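Local structure of VirX1 (Cyanophage Syn10, 6QGM) at residues E142-T147 and E266-T271. The protein is a viral halogenase of the flavin-dependent tryptophan halogenase family that iodinates diverse substrates. Residues are numbered along the deposited sequence; the frame is centred on the assembly and turned at random.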
loop_
_atom_site.group_PDB
_atom_site.type_symbol
_atom_site.label_atom_id
_atom_site.label_comp_id
_atom_site.label_asym_id
_atom_site.label_seq_id
_atom_site.Cartn_x
_atom_site.Cartn_y
_atom_site.Cartn_z
ATOM N N GLU B 142 30.617 -21.977 6.738
ATOM C CA GLU B 142 31.659 -22.181 5.694
ATOM C C GLU B 142 32.767 -23.095 6.219
ATOM O O GLU B 142 33.202 -23.946 5.441
ATOM C CB GLU B 142 32.220 -20.846 5.195
ATOM C CG GLU B 142 31.325 -20.207 4.157
ATOM C CD GLU B 142 31.933 -19.103 3.313
ATOM O OE1 GLU B 142 33.163 -19.039 3.222
ATOM O OE2 GLU B 142 31.162 -18.318 2.717
ATOM N N HIS B 143 33.197 -22.944 7.474
ATOM C CA HIS B 143 34.306 -23.747 8.064
ATOM C C HIS B 143 33.756 -24.855 8.971
ATOM O O HIS B 143 34.564 -25.498 9.650
ATOM C CB HIS B 143 35.297 -22.810 8.762
ATOM C CG HIS B 143 35.909 -21.847 7.809
ATOM N ND1 HIS B 143 35.296 -20.673 7.453
ATOM C CD2 HIS B 143 37.052 -21.895 7.113
ATOM C CE1 HIS B 143 36.041 -20.025 6.587
ATOM N NE2 HIS B 143 37.143 -20.739 6.385
ATOM N N ASN B 144 32.435 -25.080 8.965
ATOM C CA ASN B 144 31.772 -26.217 9.661
ATOM C C ASN B 144 32.139 -26.173 11.155
ATOM O O ASN B 144 32.513 -27.219 11.729
ATOM C CB ASN B 144 32.169 -27.546 9.006
ATOM C CG ASN B 144 31.290 -28.695 9.430
ATOM O OD1 ASN B 144 30.062 -28.561 9.491
ATOM N ND2 ASN B 144 31.922 -29.819 9.727
ATOM N N ARG B 145 32.019 -24.997 11.772
ATOM C CA ARG B 145 32.341 -24.760 13.197
ATOM C C ARG B 145 31.075 -24.308 13.916
ATOM O O ARG B 145 30.128 -23.888 13.240
ATOM C CB ARG B 145 33.459 -23.723 13.339
ATOM C CG ARG B 145 34.652 -23.978 12.436
ATOM C CD ARG B 145 35.237 -25.364 12.615
ATOM N NE ARG B 145 36.469 -25.490 11.860
ATOM C CZ ARG B 145 37.680 -25.471 12.394
ATOM N NH1 ARG B 145 37.858 -25.383 13.702
ATOM N NH2 ARG B 145 38.739 -25.566 11.616
ATOM N N LEU B 146 31.097 -24.356 15.248
ATOM C CA LEU B 146 29.968 -23.901 16.088
ATOM C C LEU B 146 30.497 -23.387 17.430
ATOM O O LEU B 146 31.564 -23.858 17.887
ATOM C CB LEU B 146 28.995 -25.069 16.247
ATOM C CG LEU B 146 27.531 -24.711 16.480
ATOM C CD1 LEU B 146 27.055 -23.607 15.560
ATOM C CD2 LEU B 146 26.656 -25.939 16.292
ATOM N N THR B 147 29.783 -22.428 18.019
ATOM C CA THR B 147 30.123 -21.773 19.307
ATOM C C THR B 147 28.841 -21.172 19.879
ATOM O O THR B 147 27.957 -20.806 19.054
ATOM C CB THR B 147 31.202 -20.703 19.125
ATOM O OG1 THR B 147 31.250 -19.913 20.310
ATOM C CG2 THR B 147 30.922 -19.790 17.961
ATOM N N GLU B 266 31.879 -34.774 7.113
ATOM C CA GLU B 266 30.684 -34.720 6.221
ATOM C C GLU B 266 29.470 -34.119 6.931
ATOM O O GLU B 266 28.612 -33.570 6.227
ATOM C CB GLU B 266 30.294 -36.122 5.761
ATOM C CG GLU B 266 31.149 -36.689 4.653
ATOM C CD GLU B 266 30.456 -37.865 3.984
ATOM O OE1 GLU B 266 29.491 -37.615 3.195
ATOM O OE2 GLU B 266 30.839 -39.021 4.288
ATOM N N MET B 267 29.368 -34.271 8.251
ATOM C CA MET B 267 28.190 -33.842 9.047
ATOM C C MET B 267 28.167 -32.318 9.120
ATOM O O MET B 267 28.560 -31.744 10.153
ATOM C CB MET B 267 28.223 -34.436 10.457
ATOM C CG MET B 267 26.929 -34.259 11.189
ATOM S SD MET B 267 27.070 -34.836 12.882
ATOM C CE MET B 267 27.655 -36.508 12.599
ATOM N N HIS B 268 27.696 -31.687 8.045
ATOM C CA HIS B 268 27.775 -30.222 7.849
ATOM C C HIS B 268 26.719 -29.496 8.684
ATOM O O HIS B 268 25.574 -29.970 8.804
ATOM C CB HIS B 268 27.727 -29.874 6.358
ATOM C CG HIS B 268 28.987 -30.260 5.657
ATOM N ND1 HIS B 268 29.045 -30.476 4.314
ATOM C CD2 HIS B 268 30.230 -30.501 6.125
ATOM C CE1 HIS B 268 30.267 -30.819 3.976
ATOM N NE2 HIS B 268 31.009 -30.840 5.067
ATOM N N ASN B 269 27.207 -28.426 9.307
ATOM C CA ASN B 269 26.531 -27.181 9.744
ATOM C C ASN B 269 25.394 -26.667 8.830
ATOM O O ASN B 269 24.818 -25.632 9.201
ATOM C CB ASN B 269 27.612 -26.102 9.750
ATOM C CG ASN B 269 27.627 -25.291 11.014
ATOM O OD1 ASN B 269 26.743 -25.435 11.855
ATOM N ND2 ASN B 269 28.640 -24.456 11.150
ATOM N N VAL B 270 25.134 -27.251 7.647
ATOM C CA VAL B 270 24.222 -26.642 6.627
ATOM C C VAL B 270 23.362 -27.696 5.908
ATOM O O VAL B 270 23.786 -28.856 5.807
ATOM C CB VAL B 270 24.999 -25.812 5.586
ATOM C CG1 VAL B 270 25.922 -24.792 6.235
ATOM C CG2 VAL B 270 25.766 -26.692 4.611
ATOM N N THR B 271 22.195 -27.267 5.414
ATOM C CA THR B 271 21.406 -27.951 4.359
ATOM C C THR B 271 21.944 -27.485 2.999
ATOM O O THR B 271 21.819 -26.288 2.706
ATOM C CB THR B 271 19.899 -27.686 4.495
ATOM O OG1 THR B 271 19.448 -27.957 5.819
ATOM C CG2 THR B 271 19.079 -28.541 3.565
#
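Two asparagine side chains, N144 and N269, reach past each other so that each amide meets the main chain of the opposite segment. N144 carries its CG anti to the backbone N (chi1 -166°), which brings OD1 up to the backbone N of N269 at 2.9 Å; the N-H points almost straight at the oxygen, and the donor nitrogen sits nearly on the extension of the C=O axis. The N144 and H268 side chains cross at about a right angle, amide and imidazole planes 80° apart, with N144 OD1 at the ring edge, 3.9 Å from H268 CD2. N144 is the first residue to leave helical geometry after helix 137-143, its positive phi belonging to a Schellman motif, while N269 lies on the approach to strand 270-275 of the seven-stranded mixed sheet, so the two amides tie the helix C-terminus to the loop that runs into the strand in this member of the tryptophan halogenase family. In the return direction N269 points its CB toward segment 142-147, and ND2 makes a weak, bent bond to R145 O, 2.6 Å away, and another weak one to L140 O. L146 CD1 lies against this amide from the side of N269 OD1, at 4.1 Å. R145 itself turns away, its guanidinium held by the carbonyls of K513 and L515.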